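Local coordinates for protein beta-agarase B (Zobellia galactanivorans, PDB 4ATF) that hydrolyses the beta-1,4-galactosidic linkages of agarose with retention of anomeric configuration, acting as a family 16 glycoside hydrolase that cuts the polysaccharide at random, at residues A[77-89]-A[283-297]. The protein carries 1 engineered substitution. Numbering follows the deposited sequence.
Sequences YVADGELKMWATR and DNELSNIENNTFGVD. With NA (sodium ion), chain I.
Strands 82-86 and 293-297 form an antiparallel ladder of the GH16 beta-sandwich, their axes 162° apart in N-to-C direction. L83 and V296 make a hydrogen-bonded pair, with V296 N to L83 O at 2.7 Å; M85 and F294 make the next, with F294 N to M85 O at 2.9 Å. On the face these four residues share, CB of L83 packs against CB of V296, while M85 SD approaches the edge of the F294 ring; I259 of strand 255-262 touches L83, M85 and F294. On the other face, E82 OE1 lies 3.6 Å from G295 CA, where a CB would clash. One water joins Y77 OH to T293 OG1, the latter also bonded to I289 O.

Farther along, R89 NH1 and D283 OD1 form a salt bridge at 3.0 Å, its exact placing doubtful because R89 CD comes too close to the same oxygen. L286 CD1 sits over one guanidinium face, and D94 O takes NH2. Replacing R89 by an alanine is likely to leave D283 and the D94 carbonyl without this partner and L286 CD1 without the guanidinium surface. At the opposite end, G81 O (2.2 Å), D297 O (2.3 Å) and D297 OD1 (2.4 Å) bind sodium with water, N37 and E39. D297 CG, anti to the backbone N (chi1 -175°), stands beside the carbonyl carbon, bringing OD1 and O to one ion; OD2 pairs with R116. The sodium ties the type I' turn of a beta-hairpin to the neighbouring strand in this jelly-roll fold.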
ATOM      1  N   TYR A  77     -10.950   1.254  12.207  1.00 14.56           N
ATOM      2  CA  TYR A  77     -11.582   0.362  13.202  1.00 15.03           C
ATOM      3  C   TYR A  77     -11.587  -1.084  12.690  1.00 15.90           C
ATOM      4  O   TYR A  77     -11.204  -1.339  11.539  1.00 14.89           O
ATOM      5  CB  TYR A  77     -13.006   0.818  13.546  1.00 13.92           C
ATOM      6  CG  TYR A  77     -13.979   0.812  12.382  1.00 17.55           C
ATOM      7  CD1 TYR A  77     -13.898   1.796  11.388  1.00 19.71           C
ATOM      8  CD2 TYR A  77     -15.046  -0.101  12.331  1.00 20.84           C
ATOM      9  CE1 TYR A  77     -14.877   1.857  10.294  1.00 22.54           C
ATOM     10  CE2 TYR A  77     -16.036  -0.067  11.245  1.00 23.44           C
ATOM     11  CZ  TYR A  77     -15.915   0.912  10.246  1.00 23.63           C
ATOM     12  OH  TYR A  77     -16.776   0.955   9.207  1.00 23.48           O
ATOM     13  N   VAL A  78     -11.993  -2.017  13.537  1.00 16.22           N
ATOM     14  CA  VAL A  78     -12.229  -3.377  13.041  1.00 17.92           C
ATOM     15  C   VAL A  78     -13.580  -3.885  13.450  1.00 18.22           C
ATOM     16  O   VAL A  78     -13.952  -3.786  14.622  1.00 16.53           O
ATOM     17  CB  VAL A  78     -11.008  -4.341  13.078  1.00 18.29           C
ATOM     18  CG1 VAL A  78      -9.716  -3.755  13.592  1.00 17.04           C
ATOM     19  CG2 VAL A  78     -11.266  -5.777  13.262  1.00 17.74           C
ATOM     20  N   ALA A  79     -14.352  -4.318  12.456  1.00 17.70           N
ATOM     21  CA  ALA A  79     -15.749  -4.721  12.733  1.00 19.17           C
ATOM     22  C   ALA A  79     -16.240  -5.729  11.677  1.00 20.75           C
ATOM     23  O   ALA A  79     -15.791  -5.685  10.515  1.00 18.25           O
ATOM     24  CB  ALA A  79     -16.683  -3.484  12.782  1.00 19.18           C
ATOM     25  N   ASP A  80     -17.117  -6.649  12.095  1.00 21.98           N
ATOM     26  CA  ASP A  80     -17.806  -7.520  11.150  1.00 24.17           C
ATOM     27  C   ASP A  80     -16.820  -8.307  10.247  1.00 24.18           C
ATOM     28  O   ASP A  80     -17.125  -8.535   9.085  1.00 24.54           O
ATOM     29  CB  ASP A  80     -18.770  -6.669  10.314  1.00 24.27           C
ATOM     30  CG  ASP A  80     -19.825  -5.973  11.191  0.70 26.68           C
ATOM     31  OD1 ASP A  80     -20.174  -6.460  12.298  0.70 26.15           O
ATOM     32  OD2 ASP A  80     -20.288  -4.918  10.780  0.70 29.23           O
ATOM     33  N   GLY A  81     -15.633  -8.670  10.777  1.00 22.50           N
ATOM     34  CA  GLY A  81     -14.651  -9.485  10.060  1.00 20.82           C
ATOM     35  C   GLY A  81     -13.608  -8.764   9.215  1.00 19.77           C
ATOM     36  O   GLY A  81     -12.777  -9.437   8.573  1.00 18.47           O
ATOM     37  N   GLU A  82     -13.627  -7.418   9.197  1.00 18.27           N
ATOM     38  CA  GLU A  82     -12.675  -6.663   8.382  1.00 16.86           C
ATOM     39  C   GLU A  82     -12.037  -5.527   9.162  1.00 16.34           C
ATOM     40  O   GLU A  82     -12.689  -4.905   9.971  1.00 15.68           O
ATOM     41  CB  GLU A  82     -13.388  -5.992   7.168  1.00 18.32           C
ATOM     42  CG  GLU A  82     -14.116  -6.917   6.281  0.80 20.09           C
ATOM     43  CD  GLU A  82     -14.969  -6.201   5.273  0.80 24.14           C
ATOM     44  OE1 GLU A  82     -14.700  -5.048   4.833  0.80 26.00           O
ATOM     45  OE2 GLU A  82     -15.923  -6.832   4.897  0.80 25.38           O
ATOM     46  N   LEU A  83     -10.796  -5.208   8.828  1.00 14.70           N
ATOM     47  CA  LEU A  83     -10.219  -3.902   9.093  1.00 14.17           C
ATOM     48  C   LEU A  83     -10.911  -2.931   8.143  1.00 14.84           C
ATOM     49  O   LEU A  83     -10.972  -3.204   6.926  1.00 14.66           O
ATOM     50  CB  LEU A  83      -8.684  -3.937   8.779  1.00 13.66           C
ATOM     51  CG  LEU A  83      -7.912  -2.580   8.759  1.00 10.82           C
ATOM     52  CD1 LEU A  83      -7.957  -1.865  10.180  1.00 10.92           C
ATOM     53  CD2 LEU A  83      -6.506  -2.787   8.297  1.00 10.34           C
ATOM     54  N   LYS A  84     -11.434  -1.828   8.691  1.00 13.55           N
ATOM     55  CA  LYS A  84     -12.044  -0.769   7.905  1.00 14.85           C
ATOM     56  C   LYS A  84     -11.480   0.633   8.247  1.00 14.76           C
ATOM     57  O   LYS A  84     -11.031   0.864   9.345  1.00 16.29           O
ATOM     58  CB  LYS A  84     -13.552  -0.805   8.078  1.00 14.77           C
ATOM     59  CG  LYS A  84     -14.184  -2.154   7.601  1.00 16.98           C
ATOM     60  CD  LYS A  84     -15.654  -2.064   7.881  1.00 21.22           C
ATOM     61  CE  LYS A  84     -16.336  -3.429   7.763  1.00 24.93           C
ATOM     62  NZ  LYS A  84     -17.834  -3.353   7.771  1.00 27.68           N
ATOM     63  N   MET A  85     -11.525   1.565   7.308  1.00 14.44           N
ATOM     64  CA  MET A  85     -10.884   2.855   7.424  1.00 15.25           C
ATOM     65  C   MET A  85     -11.791   3.737   6.545  1.00 14.69           C
ATOM     66  O   MET A  85     -12.088   3.342   5.401  1.00 15.56           O
ATOM     67  CB  MET A  85      -9.511   2.700   6.720  1.00 16.24           C
ATOM     68  CG  MET A  85      -8.403   3.164   7.425  0.80 20.04           C
ATOM     69  SD  MET A  85      -7.086   2.487   6.396  0.80 14.69           S
ATOM     70  CE  MET A  85      -6.814   1.065   7.464  0.80  9.83           C
ATOM     71  N   TRP A  86     -12.216   4.909   7.002  1.00 13.31           N
ATOM     72  CA  TRP A  86     -13.052   5.756   6.143  1.00 15.27           C
ATOM     73  C   TRP A  86     -12.599   7.204   6.138  1.00 15.69           C
ATOM     74  O   TRP A  86     -11.713   7.569   6.908  1.00 15.51           O
ATOM     75  CB  TRP A  86     -14.562   5.641   6.507  1.00 15.35           C
ATOM     76  CG  TRP A  86     -15.107   6.432   7.672  1.00 18.13           C
ATOM     77  CD1 TRP A  86     -16.030   7.445   7.592  1.00 17.84           C
ATOM     78  CD2 TRP A  86     -14.867   6.224   9.075  1.00 18.89           C
ATOM     79  NE1 TRP A  86     -16.353   7.909   8.841  1.00 21.09           N
ATOM     80  CE2 TRP A  86     -15.659   7.191   9.780  1.00 21.43           C
ATOM     81  CE3 TRP A  86     -14.054   5.351   9.802  1.00 20.30           C
ATOM     82  CZ2 TRP A  86     -15.668   7.296  11.180  1.00 20.95           C
ATOM     83  CZ3 TRP A  86     -14.061   5.444  11.224  1.00 20.87           C
ATOM     84  CH2 TRP A  86     -14.881   6.404  11.888  1.00 22.25           C
ATOM     85  N   ALA A  87     -13.224   8.036   5.307  1.00 15.54           N
ATOM     86  CA  ALA A  87     -12.762   9.422   5.106  1.00 16.26           C
ATOM     87  C   ALA A  87     -13.880  10.483   5.412  1.00 16.34           C
ATOM     88  O   ALA A  87     -14.998  10.321   4.935  1.00 16.42           O
ATOM     89  CB  ALA A  87     -12.300   9.587   3.630  1.00 15.09           C
ATOM     90  N   THR A  88     -13.576  11.559   6.139  1.00 15.98           N
ATOM     91  CA  THR A  88     -14.563  12.640   6.358  1.00 15.86           C
ATOM     92  C   THR A  88     -13.843  13.983   6.209  1.00 16.36           C
ATOM     93  O   THR A  88     -12.647  14.081   6.572  1.00 15.63           O
ATOM     94  CB  THR A  88     -15.226  12.550   7.744  1.00 18.19           C
ATOM     95  OG1 THR A  88     -14.197  12.510   8.761  1.00 18.50           O
ATOM     96  CG2 THR A  88     -16.123  11.281   7.816  1.00 17.07           C
ATOM     97  N   ARG A  89     -14.530  14.989   5.668  1.00 15.45           N
ATOM     98  CA  ARG A  89     -13.962  16.361   5.608  1.00 17.22           C
ATOM     99  C   ARG A  89     -13.614  16.893   7.007  1.00 18.86           C
ATOM    100  O   ARG A  89     -14.403  16.785   7.976  1.00 18.33           O
ATOM    101  CB  ARG A  89     -14.946  17.328   4.933  1.00 18.01           C
ATOM    102  CG  ARG A  89     -14.289  18.627   4.426  1.00 18.96           C
ATOM    103  CD  ARG A  89     -14.679  18.702   2.925  1.00 26.71           C
ATOM    104  NE  ARG A  89     -13.514  18.421   2.235  1.00 23.27           N
ATOM    105  CZ  ARG A  89     -13.348  18.021   0.970  1.00 20.58           C
ATOM    106  NH1 ARG A  89     -14.309  17.746   0.043  1.00 18.04           N
ATOM    107  NH2 ARG A  89     -12.094  17.874   0.663  1.00 16.42           N
ATOM    108  N   ASP A 283     -17.578  17.221  -1.454  1.00 17.54           N
ATOM    109  CA  ASP A 283     -18.418  17.033  -0.266  1.00 19.25           C
ATOM    110  C   ASP A 283     -19.591  16.133  -0.595  0.70 18.91           C
ATOM    111  O   ASP A 283     -19.899  15.267   0.194  1.00 18.74           O
ATOM    112  CB  ASP A 283     -18.865  18.370   0.350  0.70 18.72           C
ATOM    113  CG  ASP A 283     -17.765  19.011   1.126  0.70 20.59           C
ATOM    114  OD1 ASP A 283     -16.799  18.326   1.561  0.70 18.45           O
ATOM    115  OD2 ASP A 283     -17.841  20.213   1.335  0.70 22.72           O
ATOM    116  N   ASN A 284     -20.183  16.295  -1.776  1.00 17.87           N
ATOM    117  CA  ASN A 284     -21.248  15.394  -2.221  1.00 19.90           C
ATOM    118  C   ASN A 284     -20.807  13.899  -2.241  1.00 18.51           C
ATOM    119  O   ASN A 284     -21.539  13.002  -1.792  1.00 17.69           O
ATOM    120  CB  ASN A 284     -21.768  15.846  -3.618  1.00 20.29           C
ATOM    121  CG  ASN A 284     -23.062  15.125  -4.041  1.00 24.34           C
ATOM    122  OD1 ASN A 284     -23.988  14.941  -3.246  1.00 26.01           O
ATOM    123  ND2 ASN A 284     -23.114  14.711  -5.291  1.00 25.09           N
ATOM    124  N   GLU A 285     -19.601  13.630  -2.765  1.00 16.89           N
ATOM    125  CA  GLU A 285     -19.083  12.271  -2.841  1.00 15.66           C
ATOM    126  C   GLU A 285     -18.738  11.710  -1.467  1.00 16.19           C
ATOM    127  O   GLU A 285     -18.924  10.495  -1.242  1.00 16.24           O
ATOM    128  CB  GLU A 285     -17.838  12.198  -3.744  1.00 14.45           C
ATOM    129  CG  GLU A 285     -18.235  12.349  -5.313  1.00 13.68           C
ATOM    130  CD  GLU A 285     -17.008  12.445  -6.172  1.00 17.38           C
ATOM    131  OE1 GLU A 285     -16.023  13.129  -5.752  1.00 18.33           O
ATOM    132  OE2 GLU A 285     -17.003  11.864  -7.270  1.00 17.93           O
ATOM    133  N   LEU A 286     -18.245  12.565  -0.566  1.00 15.03           N
ATOM    134  CA  LEU A 286     -17.939  12.105   0.803  1.00 16.59           C
ATOM    135  C   LEU A 286     -19.215  11.766   1.622  1.00 18.64           C
ATOM    136  O   LEU A 286     -19.118  11.079   2.635  1.00 17.73           O
ATOM    137  CB  LEU A 286     -17.122  13.150   1.595  1.00 16.05           C
ATOM    138  CG  LEU A 286     -15.674  13.350   1.090  1.00 14.92           C
ATOM    139  CD1 LEU A 286     -14.959  14.570   1.866  1.00 16.31           C
ATOM    140  CD2 LEU A 286     -14.849  12.072   1.199  1.00 14.70           C
ATOM    141  N   SER A 287     -20.367  12.278   1.218  1.00 19.30           N
ATOM    142  CA  SER A 287     -21.619  11.929   1.863  1.00 21.25           C
ATOM    143  C   SER A 287     -21.940  10.408   1.733  1.00 22.25           C
ATOM    144  O   SER A 287     -22.816   9.898   2.483  1.00 24.15           O
ATOM    145  CB  SER A 287     -22.793  12.811   1.359  1.00 22.16           C
ATOM    146  OG  SER A 287     -23.250  12.325   0.110  0.70 19.71           O
ATOM    147  N   ASN A 288     -21.311   9.694   0.794  1.00 20.20           N
ATOM    148  CA  ASN A 288     -21.533   8.250   0.682  1.00 19.06           C
ATOM    149  C   ASN A 288     -20.380   7.598   1.451  1.00 19.19           C
ATOM    150  O   ASN A 288     -19.251   7.580   0.953  1.00 16.48           O
ATOM    151  CB  ASN A 288     -21.709   7.743  -0.780  1.00 18.83           C
ATOM    152  CG  ASN A 288     -22.089   6.243  -0.856  1.00 20.26           C
ATOM    153  OD1 ASN A 288     -21.376   5.392  -0.344  1.00 19.22           O
ATOM    154  ND2 ASN A 288     -23.227   5.934  -1.487  1.00 19.75           N
ATOM    155  N   ILE A 289     -20.664   7.145   2.696  1.00 19.73           N
ATOM    156  CA  ILE A 289     -19.662   6.515   3.560  1.00 20.26           C
ATOM    157  C   ILE A 289     -19.109   5.218   2.955  1.00 19.99           C
ATOM    158  O   ILE A 289     -17.883   5.000   2.988  1.00 19.19           O
ATOM    159  CB  ILE A 289     -20.197   6.197   5.017  1.00 22.05           C
ATOM    160  CG1 ILE A 289     -20.715   7.435   5.731  1.00 27.35           C
ATOM    161  CG2 ILE A 289     -19.108   5.466   5.880  1.00 21.81           C
ATOM    162  CD1 ILE A 289     -19.638   8.496   5.884  1.00 31.82           C
ATOM    163  N   GLU A 290     -19.990   4.336   2.471  1.00 19.30           N
ATOM    164  CA  GLU A 290     -19.552   3.045   1.938  1.00 19.64           C
ATOM    165  C   GLU A 290     -18.516   3.226   0.783  1.00 18.41           C
ATOM    166  O   GLU A 290     -17.546   2.458   0.679  1.00 15.53           O
ATOM    167  CB  GLU A 290     -20.735   2.202   1.462  1.00 21.11           C
ATOM    168  CG  GLU A 290     -20.272   0.763   1.172  0.60 26.79           C
ATOM    169  CD  GLU A 290     -21.187  -0.064   0.269  0.60 32.34           C
ATOM    170  OE1 GLU A 290     -22.336   0.337  -0.039  0.60 34.51           O
ATOM    171  OE2 GLU A 290     -20.716  -1.146  -0.153  0.60 35.11           O
ATOM    172  N   ASN A 291     -18.734   4.235  -0.072  1.00 16.13           N
ATOM    173  CA  ASN A 291     -17.839   4.450  -1.203  1.00 15.39           C
ATOM    174  C   ASN A 291     -16.446   4.874  -0.728  1.00 15.77           C
ATOM    175  O   ASN A 291     -15.458   4.665  -1.439  1.00 14.86           O
ATOM    176  CB  ASN A 291     -18.371   5.514  -2.147  1.00 14.22           C
ATOM    177  CG  ASN A 291     -19.517   5.023  -3.024  1.00 16.53           C
ATOM    178  OD1 ASN A 291     -19.721   3.824  -3.213  1.00 16.57           O
ATOM    179  ND2 ASN A 291     -20.288   5.972  -3.566  1.00 16.45           N
ATOM    180  N   ASN A 292     -16.393   5.501   0.452  1.00 14.80           N
ATOM    181  CA  ASN A 292     -15.139   5.952   1.025  1.00 14.97           C
ATOM    182  C   ASN A 292     -14.667   5.139   2.234  1.00 14.59           C
ATOM    183  O   ASN A 292     -13.944   5.644   3.071  1.00 13.96           O
ATOM    184  CB  ASN A 292     -15.285   7.432   1.400  1.00 14.90           C
ATOM    185  CG  ASN A 292     -15.568   8.269   0.170  1.00 15.06           C
ATOM    186  OD1 ASN A 292     -14.645   8.584  -0.563  1.00 14.69           O
ATOM    187  ND2 ASN A 292     -16.834   8.579  -0.085  1.00 12.26           N
ATOM    188  N   THR A 293     -15.017   3.855   2.252  1.00 13.22           N
ATOM    189  CA  THR A 293     -14.559   2.935   3.256  1.00 13.61           C
ATOM    190  C   THR A 293     -13.709   1.823   2.580  1.00 13.57           C
ATOM    191  O   THR A 293     -14.183   1.130   1.688  1.00 13.74           O
ATOM    192  CB  THR A 293     -15.767   2.311   4.048  1.00 14.26           C
ATOM    193  OG1 THR A 293     -16.501   3.371   4.661  1.00 14.75           O
ATOM    194  CG2 THR A 293     -15.289   1.360   5.147  1.00 14.38           C
ATOM    195  N   PHE A 294     -12.470   1.684   3.024  1.00 11.71           N
ATOM    196  CA  PHE A 294     -11.516   0.701   2.512  1.00 12.38           C
ATOM    197  C   PHE A 294     -11.587  -0.481   3.491  1.00 13.58           C
ATOM    198  O   PHE A 294     -11.516  -0.268   4.721  1.00 13.95           O
ATOM    199  CB  PHE A 294     -10.120   1.351   2.488  1.00 11.14           C
ATOM    200  CG  PHE A 294      -9.017   0.434   1.998  1.00 10.32           C
ATOM    201  CD1 PHE A 294      -9.265  -0.541   0.991  1.00 10.66           C
ATOM    202  CD2 PHE A 294      -7.751   0.519   2.557  1.00 11.58           C
ATOM    203  CE1 PHE A 294      -8.225  -1.418   0.546  1.00  9.52           C
ATOM    204  CE2 PHE A 294      -6.696  -0.300   2.109  1.00 11.09           C
ATOM    205  CZ  PHE A 294      -6.925  -1.281   1.095  1.00  9.74           C
ATOM    206  N   GLY A 295     -11.810  -1.694   2.972  1.00 13.26           N
ATOM    207  CA  GLY A 295     -11.987  -2.890   3.834  1.00 13.20           C
ATOM    208  C   GLY A 295     -10.896  -3.891   3.522  1.00 12.94           C
ATOM    209  O   GLY A 295     -10.573  -4.121   2.329  1.00 13.79           O
ATOM    210  N   VAL A 296     -10.305  -4.445   4.576  1.00 11.75           N
ATOM    211  CA  VAL A 296      -9.273  -5.473   4.438  1.00 12.09           C
ATOM    212  C   VAL A 296      -9.773  -6.677   5.216  1.00 13.19           C
ATOM    213  O   VAL A 296      -9.963  -6.593   6.417  1.00 14.84           O
ATOM    214  CB  VAL A 296      -7.863  -5.012   4.958  1.00 11.48           C
ATOM    215  CG1 VAL A 296      -6.851  -6.170   4.936  1.00 12.06           C
ATOM    216  CG2 VAL A 296      -7.350  -3.879   4.094  1.00 10.80           C
ATOM    217  N   ASP A 297     -10.049  -7.784   4.528  1.00 13.48           N
ATOM    218  CA  ASP A 297     -10.532  -9.009   5.188  1.00 14.17           C
ATOM    219  C   ASP A 297      -9.375  -9.657   5.984  1.00 14.62           C
ATOM    220  O   ASP A 297      -9.558 -10.083   7.136  1.00 14.57           O
ATOM    221  CB  ASP A 297     -11.094  -9.971   4.106  1.00 14.58           C
ATOM    222  CG  ASP A 297     -11.729 -11.241   4.688  1.00 16.13           C
ATOM    223  OD1 ASP A 297     -11.940 -11.314   5.915  1.00 18.94           O
ATOM    224  OD2 ASP A 297     -12.013 -12.186   3.906  1.00 15.55           O
TER
HETATM  225 NA    NA I 500     -11.385 -11.088   8.207  1.00 14.75          NA
HETATM  226  O   HOH W   1     -17.169   3.003   7.469  1.00 27.94           O
HETATM  227  O   HOH W   2     -11.838 -13.441   8.228  1.00 29.91           O